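Alginate lyase, family PL7 (Zobellia galactanivorans, PDB 3ZPY) probably cleaves the glycosidic bonds of alginate by beta-elimination, this chain being its catalytic domain. Local coordinates at residues Y182-V193 and F196-M207; Q150-I159 and S170-D179. All coordinates share one frame; numbering follows the deposited sequence.

Contact 1: Y182-V193 and F196-M207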
loop_
_atom_site.group_PDB
_atom_site.type_symbol
_atom_site.label_atom_id
_atom_site.label_comp_id
_atom_site.label_asym_id
_atom_site.label_seq_id
_atom_site.Cartn_x
_atom_site.Cartn_y
_atom_site.Cartn_z
ATOM N N TYR A 182 -10.510 10.272 -2.354
ATOM C CA TYR A 182 -9.685 10.632 -3.542
ATOM C C TYR A 182 -9.833 9.472 -4.523
ATOM O O TYR A 182 -9.647 8.296 -4.163
ATOM C CB TYR A 182 -8.209 10.771 -3.158
ATOM C CG TYR A 182 -8.017 11.921 -2.260
ATOM C CD1 TYR A 182 -7.951 13.225 -2.747
ATOM C CD2 TYR A 182 -7.902 11.705 -0.854
ATOM C CE1 TYR A 182 -7.766 14.299 -1.898
ATOM C CE2 TYR A 182 -7.781 12.782 0.049
ATOM C CZ TYR A 182 -7.673 14.064 -0.501
ATOM O OH TYR A 182 -7.495 15.125 0.345
ATOM N N ASN A 183 -10.104 9.830 -5.767
ATOM C CA ASN A 183 -9.982 8.869 -6.860
ATOM C C ASN A 183 -8.572 8.859 -7.429
ATOM O O ASN A 183 -8.158 9.878 -8.053
ATOM C CB ASN A 183 -10.973 9.167 -7.982
ATOM C CG ASN A 183 -12.421 9.091 -7.483
ATOM O OD1 ASN A 183 -12.808 8.081 -6.826
ATOM N ND2 ASN A 183 -13.232 10.111 -7.777
ATOM N N CYS A 184 -7.796 7.795 -7.150
ATOM C CA CYS A 184 -6.347 7.791 -7.439
ATOM C C CYS A 184 -6.119 6.996 -8.694
ATOM O O CYS A 184 -6.807 5.990 -8.947
ATOM C CB CYS A 184 -5.582 7.091 -6.302
ATOM S SG CYS A 184 -5.842 7.786 -4.675
ATOM N N LYS A 185 -5.161 7.444 -9.517
ATOM C CA LYS A 185 -4.772 6.723 -10.721
ATOM C C LYS A 185 -3.247 6.748 -10.758
ATOM O O LYS A 185 -2.661 7.829 -10.916
ATOM C CB LYS A 185 -5.417 7.372 -11.949
ATOM C CG LYS A 185 -5.093 6.640 -13.263
ATOM C CD LYS A 185 -5.933 7.111 -14.441
ATOM C CE LYS A 185 -5.704 8.517 -14.854
ATOM N NZ LYS A 185 -6.259 8.892 -16.205
ATOM N N LEU A 186 -2.627 5.584 -10.661
ATOM C CA LEU A 186 -1.140 5.440 -10.629
ATOM C C LEU A 186 -0.753 4.743 -11.917
ATOM O O LEU A 186 -1.245 3.641 -12.227
ATOM C CB LEU A 186 -0.812 4.630 -9.402
ATOM C CG LEU A 186 0.682 4.476 -9.126
ATOM C CD1 LEU A 186 1.332 5.832 -8.913
ATOM C CD2 LEU A 186 0.871 3.549 -7.914
ATOM N N VAL A 187 0.067 5.416 -12.716
ATOM C CA VAL A 187 0.397 4.957 -14.081
ATOM C C VAL A 187 1.909 4.795 -14.125
ATOM O O VAL A 187 2.637 5.676 -13.710
ATOM C CB VAL A 187 -0.081 5.921 -15.139
ATOM C CG1 VAL A 187 0.211 5.330 -16.525
ATOM C CG2 VAL A 187 -1.645 6.150 -15.048
ATOM N N TYR A 188 2.345 3.725 -14.771
ATOM C CA TYR A 188 3.757 3.523 -15.126
ATOM C C TYR A 188 3.729 3.235 -16.620
ATOM O O TYR A 188 3.181 2.216 -17.038
ATOM C CB TYR A 188 4.325 2.290 -14.338
ATOM C CG TYR A 188 5.841 2.230 -14.209
ATOM C CD1 TYR A 188 6.727 3.156 -14.825
ATOM C CD2 TYR A 188 6.395 1.274 -13.368
ATOM C CE1 TYR A 188 8.151 3.035 -14.677
ATOM C CE2 TYR A 188 7.813 1.149 -13.178
ATOM C CZ TYR A 188 8.660 2.062 -13.806
ATOM O OH TYR A 188 10.064 1.891 -13.599
ATOM N N SER A 189 4.296 4.181 -17.398
ATOM C CA SER A 189 4.204 4.116 -18.869
ATOM C C SER A 189 5.292 4.940 -19.432
ATOM O O SER A 189 5.575 6.048 -18.939
ATOM C CB SER A 189 2.818 4.649 -19.349
ATOM O OG SER A 189 2.734 4.518 -20.775
ATOM N N GLY A 190 5.961 4.412 -20.439
ATOM C CA GLY A 190 7.043 5.185 -21.062
ATOM C C GLY A 190 8.257 5.477 -20.172
ATOM O O GLY A 190 9.018 6.358 -20.452
ATOM N N GLY A 191 8.375 4.690 -19.099
ATOM C CA GLY A 191 9.314 4.805 -18.080
ATOM C C GLY A 191 9.019 5.932 -17.086
ATOM O O GLY A 191 9.787 6.181 -16.213
ATOM N N TYR A 192 7.865 6.590 -17.174
ATOM C CA TYR A 192 7.430 7.574 -16.196
ATOM C C TYR A 192 6.486 6.952 -15.166
ATOM O O TYR A 192 5.580 6.191 -15.528
ATOM C CB TYR A 192 6.624 8.709 -16.853
ATOM C CG TYR A 192 7.492 9.674 -17.656
ATOM C CD1 TYR A 192 7.949 9.332 -18.967
ATOM C CD2 TYR A 192 7.751 10.949 -17.162
ATOM C CE1 TYR A 192 8.711 10.254 -19.712
ATOM C CE2 TYR A 192 8.592 11.831 -17.906
ATOM C CZ TYR A 192 8.983 11.495 -19.149
ATOM O OH TYR A 192 9.786 12.325 -19.979
ATOM N N VAL A 193 6.673 7.311 -13.877
ATOM C CA VAL A 193 5.738 6.978 -12.777
ATOM C C VAL A 193 4.930 8.219 -12.515
ATOM O O VAL A 193 5.448 9.331 -12.419
ATOM C CB VAL A 193 6.551 6.620 -11.530
ATOM C CG1 VAL A 193 5.625 6.434 -10.361
ATOM C CG2 VAL A 193 7.340 5.362 -11.848
ATOM N N PHE A 196 -2.264 10.531 -10.497
ATOM C CA PHE A 196 -3.369 11.466 -10.622
ATOM C C PHE A 196 -4.241 11.320 -9.363
ATOM O O PHE A 196 -4.484 10.207 -8.849
ATOM C CB PHE A 196 -4.270 11.148 -11.849
ATOM C CG PHE A 196 -3.569 11.265 -13.212
ATOM C CD1 PHE A 196 -2.758 10.209 -13.709
ATOM C CD2 PHE A 196 -3.882 12.293 -14.067
ATOM C CE1 PHE A 196 -2.081 10.372 -14.935
ATOM C CE2 PHE A 196 -3.244 12.464 -15.278
ATOM C CZ PHE A 196 -2.388 11.487 -15.712
ATOM N N MET A 197 -4.814 12.461 -8.890
ATOM C CA MET A 197 -5.700 12.470 -7.736
ATOM C C MET A 197 -6.886 13.297 -8.176
ATOM O O MET A 197 -6.691 14.462 -8.567
ATOM C CB MET A 197 -5.023 13.123 -6.526
ATOM C CG MET A 197 -3.901 12.313 -5.892
ATOM S SD MET A 197 -4.417 10.657 -5.296
ATOM C CE MET A 197 -4.642 10.912 -3.520
ATOM N N ASN A 198 -8.099 12.691 -8.126
ATOM C CA ASN A 198 -9.296 13.392 -8.571
ATOM C C ASN A 198 -9.146 14.031 -9.928
ATOM O O ASN A 198 -9.666 15.121 -10.159
ATOM C CB ASN A 198 -9.799 14.414 -7.537
ATOM C CG ASN A 198 -10.286 13.731 -6.282
ATOM O OD1 ASN A 198 -10.566 12.560 -6.316
ATOM N ND2 ASN A 198 -10.330 14.465 -5.166
ATOM N N GLY A 199 -8.398 13.316 -10.787
ATOM C CA GLY A 199 -8.233 13.735 -12.202
ATOM C C GLY A 199 -7.077 14.683 -12.519
ATOM O O GLY A 199 -6.841 15.016 -13.690
ATOM N N SER A 200 -6.385 15.160 -11.495
ATOM C CA SER A 200 -5.259 16.048 -11.719
ATOM C C SER A 200 -3.926 15.253 -11.584
ATOM O O SER A 200 -3.755 14.510 -10.627
ATOM C CB SER A 200 -5.260 17.149 -10.596
ATOM O OG SER A 200 -6.336 18.100 -10.657
ATOM N N SER A 201 -3.043 15.469 -12.539
ATOM C CA SER A 201 -1.672 14.912 -12.331
ATOM C C SER A 201 -0.989 15.696 -11.223
ATOM O O SER A 201 -0.693 16.896 -11.366
ATOM C CB SER A 201 -0.866 15.001 -13.598
ATOM O OG SER A 201 0.456 14.603 -13.351
ATOM N N VAL A 202 -0.699 14.963 -10.147
ATOM C CA VAL A 202 -0.044 15.636 -8.998
ATOM C C VAL A 202 1.455 15.313 -8.828
ATOM O O VAL A 202 2.184 16.001 -8.134
ATOM C CB VAL A 202 -0.800 15.387 -7.669
ATOM C CG1 VAL A 202 -2.249 15.851 -7.801
ATOM C CG2 VAL A 202 -0.816 13.912 -7.328
ATOM N N PHE A 203 1.874 14.287 -9.549
ATOM C CA PHE A 203 3.319 13.847 -9.497
ATOM C C PHE A 203 3.590 13.078 -10.777
ATOM O O PHE A 203 2.850 12.135 -11.070
ATOM C CB PHE A 203 3.552 12.905 -8.301
ATOM C CG PHE A 203 4.941 12.369 -8.322
ATOM C CD1 PHE A 203 5.994 13.106 -7.904
ATOM C CD2 PHE A 203 5.144 11.105 -8.874
ATOM C CE1 PHE A 203 7.314 12.605 -8.013
ATOM C CE2 PHE A 203 6.421 10.587 -8.962
ATOM C CZ PHE A 203 7.500 11.329 -8.530
ATOM N N ARG A 204 4.674 13.400 -11.452
ATOM C CA ARG A 204 5.046 12.633 -12.625
ATOM C C ARG A 204 6.563 12.744 -12.749
ATOM O O ARG A 204 7.085 13.893 -12.794
ATOM C CB ARG A 204 4.358 13.225 -13.880
ATOM C CG ARG A 204 4.857 12.606 -15.166
ATOM C CD ARG A 204 4.080 13.113 -16.377
ATOM N NE ARG A 204 4.828 12.915 -17.623
ATOM C CZ ARG A 204 4.794 11.791 -18.355
ATOM N NH1 ARG A 204 3.967 10.801 -18.005
ATOM N NH2 ARG A 204 5.499 11.733 -19.484
ATOM N N LYS A 205 7.272 11.592 -12.925
ATOM C CA LYS A 205 8.727 11.647 -12.952
ATOM C C LYS A 205 9.229 10.421 -13.659
ATOM O O LYS A 205 8.741 9.311 -13.437
ATOM C CB LYS A 205 9.293 11.722 -11.518
ATOM C CG LYS A 205 10.806 12.021 -11.508
ATOM C CD LYS A 205 11.218 12.398 -10.067
ATOM C CE LYS A 205 12.726 12.724 -9.944
ATOM N NZ LYS A 205 13.005 13.915 -10.767
ATOM N N LYS A 206 10.262 10.620 -14.487
ATOM C CA LYS A 206 10.914 9.514 -15.197
ATOM C C LYS A 206 11.807 8.688 -14.257
ATOM O O LYS A 206 12.575 9.269 -13.474
ATOM C CB LYS A 206 11.416 9.956 -16.552
ATOM C CG LYS A 206 11.849 8.836 -17.485
ATOM C CD LYS A 206 12.617 9.379 -18.679
ATOM C CE LYS A 206 12.621 8.386 -19.830
ATOM N NZ LYS A 206 11.252 7.896 -20.146
ATOM N N MET A 207 11.787 7.376 -14.429
ATOM C CA MET A 207 12.780 6.466 -13.831
ATOM C C MET A 207 13.994 6.472 -14.744
ATOM O O MET A 207 13.963 5.920 -15.891
ATOM C CB MET A 207 12.232 5.057 -13.726
ATOM C CG MET A 207 11.208 4.927 -12.644
ATOM S SD MET A 207 11.999 4.817 -11.024
ATOM C CE MET A 207 12.696 3.126 -11.174
HETATM O O HOH W 1 -7.367 10.649 -10.627
HETATM O O HOH W 2 4.293 8.492 -19.739
#
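N198 meets N183 with backbone and side chain at once, a worked example of how a tight turn can satisfy a neighbouring strand. N183 N donates to N198 OD1 at 2.8 Å in a nearly straight bond (168°), and N198 N returns a bond to N183 O. N198 has CG anti to its carbonyl carbon (chi1 -66°), which brings OD1 back to N183 N. N183 O takes a second donor, water 1, which also accepts from G199 N; N183 OD1 is held by T102. K185 and F196 then exchange two N-H...O bonds, as do V193 and K205, and M207 N reaches G191 O at 2.9 Å. Type I' turns S189-Y192 and M197-S200 make these strands two successive hairpins at the edge of a seven-stranded antiparallel sheet in the beta-sandwich.

K185 NZ stands 4.4 Å from the centroid of the F196 ring, in a cation-pi contact over its face. The R204 guanidinium lies flat on Y192, centres 3.7 Å apart and planes at 9°, while K206 CB covers the opposite face, 3.7 Å from the ring centroid. R204 NH1 forms a salt bridge with E194 and donates to water 2, which passes a bond to S189 O. Without the ring, as with an alanine at Y192, the R204 guanidinium would probably lose its stacking surface and be freer to turn. Backbone groups are thus met mostly by backbone, with the N198 amide and two waters filling in near the turns, whereas the R204 charge is probably shared among ring, carboxylate and water.

Contact 2: Q150-I159 and S170-D179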
loop_
_atom_site.group_PDB
_atom_site.type_symbol
_atom_site.label_atom_id
_atom_site.label_comp_id
_atom_site.label_asym_id
_atom_site.label_seq_id
_atom_site.Cartn_x
_atom_site.Cartn_y
_atom_site.Cartn_z
ATOM N N GLN A 150 -2.797 11.020 14.142
ATOM C CA GLN A 150 -3.796 11.993 13.597
ATOM C C GLN A 150 -5.121 11.323 13.187
ATOM O O GLN A 150 -5.113 10.302 12.429
ATOM C CB GLN A 150 -3.181 12.746 12.421
ATOM C CG GLN A 150 -4.015 13.976 12.030
ATOM C CD GLN A 150 -3.379 14.847 10.989
ATOM O OE1 GLN A 150 -2.120 14.759 10.751
ATOM N NE2 GLN A 150 -4.151 15.644 10.342
ATOM N N SER A 151 -6.259 11.867 13.638
ATOM C CA SER A 151 -7.551 11.310 13.441
ATOM C C SER A 151 -8.438 12.119 12.481
ATOM O O SER A 151 -9.531 11.692 12.104
ATOM C CB SER A 151 -8.183 11.111 14.842
ATOM O OG SER A 151 -8.204 12.371 15.497
ATOM N N SER A 152 -8.020 13.343 12.126
ATOM C CA SER A 152 -8.845 14.230 11.233
ATOM C C SER A 152 -7.932 15.287 10.727
ATOM O O SER A 152 -6.828 15.492 11.252
ATOM C CB SER A 152 -9.911 14.831 12.077
ATOM O OG SER A 152 -9.386 15.762 12.986
ATOM N N GLY A 153 -8.349 15.933 9.649
ATOM C CA GLY A 153 -7.731 17.168 9.207
ATOM C C GLY A 153 -6.680 16.996 8.155
ATOM O O GLY A 153 -6.637 16.038 7.372
ATOM N N SER A 154 -5.819 18.006 8.159
ATOM C CA SER A 154 -4.934 18.244 6.998
ATOM C C SER A 154 -3.687 17.417 7.059
ATOM O O SER A 154 -3.086 17.271 8.115
ATOM C CB SER A 154 -4.551 19.655 6.867
ATOM O OG SER A 154 -4.091 20.160 8.109
ATOM N N VAL A 155 -3.275 16.831 5.938
ATOM C CA VAL A 155 -2.037 16.052 5.813
ATOM C C VAL A 155 -1.351 16.425 4.518
ATOM O O VAL A 155 -1.940 17.138 3.631
ATOM C CB VAL A 155 -2.391 14.514 5.828
ATOM C CG1 VAL A 155 -3.004 14.088 7.155
ATOM C CG2 VAL A 155 -3.312 14.137 4.671
ATOM N N LYS A 156 -0.149 15.904 4.364
ATOM C CA LYS A 156 0.500 16.058 3.039
ATOM C C LYS A 156 0.563 14.746 2.293
ATOM O O LYS A 156 0.746 13.666 2.898
ATOM C CB LYS A 156 1.904 16.629 3.189
ATOM C CG LYS A 156 1.882 18.059 3.715
ATOM C CD LYS A 156 3.330 18.548 3.840
ATOM C CE LYS A 156 3.340 19.978 4.325
ATOM N NZ LYS A 156 4.712 20.555 4.200
ATOM N N LEU A 157 0.376 14.811 0.967
ATOM C CA LEU A 157 0.727 13.733 0.119
ATOM C C LEU A 157 2.273 13.659 0.097
ATOM O O LEU A 157 2.965 14.665 -0.180
ATOM C CB LEU A 157 0.174 13.979 -1.289
ATOM C CG LEU A 157 0.499 12.973 -2.330
ATOM C CD1 LEU A 157 -0.158 11.603 -2.146
ATOM C CD2 LEU A 157 0.248 13.536 -3.728
ATOM N N LYS A 158 2.817 12.450 0.245
ATOM C CA LYS A 158 4.308 12.286 0.190
ATOM C C LYS A 158 4.590 11.160 -0.779
ATOM O O LYS A 158 4.039 10.068 -0.627
ATOM C CB LYS A 158 4.875 12.011 1.574
ATOM C CG LYS A 158 6.353 11.875 1.560
ATOM C CD LYS A 158 6.895 11.930 2.997
ATOM C CE LYS A 158 8.434 11.892 2.967
ATOM N NZ LYS A 158 8.959 12.030 4.390
ATOM N N ILE A 159 5.484 11.452 -1.754
ATOM C CA ILE A 159 5.856 10.467 -2.764
ATOM C C ILE A 159 7.258 9.984 -2.461
ATOM O O ILE A 159 8.208 10.777 -2.543
ATOM C CB ILE A 159 5.777 11.090 -4.136
ATOM C CG1 ILE A 159 4.315 11.668 -4.408
ATOM C CG2 ILE A 159 6.142 10.024 -5.184
ATOM C CD1 ILE A 159 3.240 10.656 -4.337
ATOM N N SER A 170 12.606 12.567 -1.480
ATOM C CA SER A 170 11.129 12.433 -1.442
ATOM C C SER A 170 10.469 13.801 -1.694
ATOM O O SER A 170 11.044 14.861 -1.391
ATOM C CB SER A 170 10.775 11.869 -0.077
ATOM O OG SER A 170 11.154 12.797 0.951
ATOM N N GLN A 171 9.234 13.778 -2.172
ATOM C CA GLN A 171 8.527 15.049 -2.529
ATOM C C GLN A 171 7.207 15.043 -1.762
ATOM O O GLN A 171 6.541 14.010 -1.562
ATOM C CB GLN A 171 8.231 15.133 -4.013
ATOM C CG GLN A 171 9.526 15.264 -4.797
ATOM C CD GLN A 171 9.329 15.408 -6.287
ATOM O OE1 GLN A 171 8.315 15.937 -6.710
ATOM N NE2 GLN A 171 10.281 14.985 -7.070
ATOM N N THR A 172 6.838 16.220 -1.267
ATOM C CA THR A 172 5.592 16.383 -0.530
ATOM C C THR A 172 4.735 17.502 -1.159
ATOM O O THR A 172 5.226 18.432 -1.763
ATOM C CB THR A 172 5.791 16.722 0.969
ATOM O OG1 THR A 172 6.521 17.966 1.079
ATOM C CG2 THR A 172 6.535 15.577 1.692
ATOM N N PHE A 173 3.445 17.366 -0.916
ATOM C CA PHE A 173 2.428 18.241 -1.511
ATOM C C PHE A 173 1.366 18.556 -0.482
ATOM O O PHE A 173 0.735 17.634 0.086
ATOM C CB PHE A 173 1.814 17.584 -2.772
ATOM C CG PHE A 173 2.846 17.184 -3.760
ATOM C CD1 PHE A 173 3.238 18.096 -4.739
ATOM C CD2 PHE A 173 3.454 15.877 -3.773
ATOM C CE1 PHE A 173 4.300 17.801 -5.619
ATOM C CE2 PHE A 173 4.510 15.607 -4.625
ATOM C CZ PHE A 173 4.870 16.521 -5.635
ATOM N N SER A 174 1.134 19.868 -0.255
ATOM C CA SER A 174 0.029 20.280 0.651
ATOM C C SER A 174 -1.394 20.127 0.126
ATOM O O SER A 174 -1.595 20.008 -1.086
ATOM C CB SER A 174 0.297 21.707 1.106
ATOM O OG SER A 174 1.638 21.745 1.611
ATOM N N GLY A 175 -2.348 20.200 1.066
ATOM C CA GLY A 175 -3.749 20.400 0.714
ATOM C C GLY A 175 -4.546 19.106 0.650
ATOM O O GLY A 175 -5.626 19.081 0.085
ATOM N N TYR A 176 -4.084 18.054 1.282
ATOM C CA TYR A 176 -4.789 16.814 1.381
ATOM C C TYR A 176 -5.468 16.682 2.779
ATOM O O TYR A 176 -5.136 17.421 3.737
ATOM C CB TYR A 176 -3.870 15.605 1.064
ATOM C CG TYR A 176 -3.444 15.683 -0.391
ATOM C CD1 TYR A 176 -2.379 16.528 -0.809
ATOM C CD2 TYR A 176 -4.172 14.972 -1.371
ATOM C CE1 TYR A 176 -2.086 16.699 -2.162
ATOM C CE2 TYR A 176 -3.829 15.065 -2.680
ATOM C CZ TYR A 176 -2.779 15.919 -3.052
ATOM O OH TYR A 176 -2.503 16.042 -4.410
ATOM N N SER A 177 -6.324 15.681 2.897
ATOM C CA SER A 177 -6.965 15.517 4.237
ATOM C C SER A 177 -7.371 14.111 4.482
ATOM O O SER A 177 -7.636 13.332 3.582
ATOM C CB SER A 177 -8.014 16.535 4.664
ATOM O OG SER A 177 -9.040 16.421 3.780
ATOM N N LEU A 178 -7.474 13.812 5.793
ATOM C CA LEU A 178 -8.053 12.577 6.268
ATOM C C LEU A 178 -9.592 12.591 6.044
ATOM O O LEU A 178 -10.193 13.638 5.981
ATOM C CB LEU A 178 -7.766 12.339 7.733
ATOM C CG LEU A 178 -6.260 12.230 8.023
ATOM C CD1 LEU A 178 -5.983 11.884 9.488
ATOM C CD2 LEU A 178 -5.512 11.213 7.150
ATOM N N ASP A 179 -10.203 11.393 6.037
ATOM C CA ASP A 179 -11.642 11.211 5.869
ATOM C C ASP A 179 -12.132 11.924 4.670
ATOM O O ASP A 179 -13.264 12.345 4.642
ATOM C CB ASP A 179 -12.326 11.770 7.120
ATOM C CG ASP A 179 -11.875 11.065 8.408
ATOM O OD1 ASP A 179 -11.673 9.850 8.415
ATOM O OD2 ASP A 179 -11.592 11.795 9.422
HETATM O O HOH W 3 -10.422 15.674 7.727
HETATM O O HOH W 4 -2.220 19.802 3.615
HETATM O O HOH W 5 4.936 20.487 0.960
#
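V155 and Y176 pair across an antiparallel ladder in the other sheet of the PL7 beta-jelly-roll sandwich, and beside them a beta bulge moves the register by one residue before L157 meets F173.

Among the backbone bonds, V155 N donates to Y176 O at 2.9 Å, but the return bond from Y176 N to V155 O is weak, at 3.3 Å. Past the bulge, L157 and F173 exchange bonds lying in the carbonyl planes, and I159 and Q171 follow with another reciprocal pair; at the far end L178 N donates to G153 O.

Water supplements the weak pairing at the bulge: water 4 donates to V155 O and accepts from G175 N. Water 3 likewise joins G153 N to L178 O, and water 5 links K156 NZ with T172 OG1.

Apolar packing fills the face bearing V155, L157 and I159. L157 CB sits over one face of the Y176 ring, 3.8 Å from its centroid in a CH-pi contact, while I159 CG1 comes to the edge of the F173 ring, 3.9 Å from CE2. V155 CG1 packs on L178 CD2. Beyond this ladder, V202 and F203 of strand 200-206 touch the same layer. On the other face, K158 runs fully extended alongside T172.

Q150, its chain extended with CG anti to the backbone N (chi1 -167°), uses its amide nitrogen twice: NE2 bonds S152 O in its loop at 2.8 Å, and NE2 reaches S154 O at the strand at 3.0 Å, arriving above that carbonyl's plane.

Followed from the N terminus, strand 154-160 comes first; the chain then passes through helix 162-165 and returns as strand 171-177, so contact 2 closes that excursion. A short connection leads into strand 182-189, where contact 1 opens and closes two tight hairpins that share strand 192-197. The contacts stand in series and neither nest nor cross. They belong to different sheets of the sandwich, with centres about 17 Å apart. Where the sheets meet, Y182 OH probably hydrogen-bonds S177 N, 2.9 Å away, and V202 CG1 packs against Y176 OH, joining the two layers.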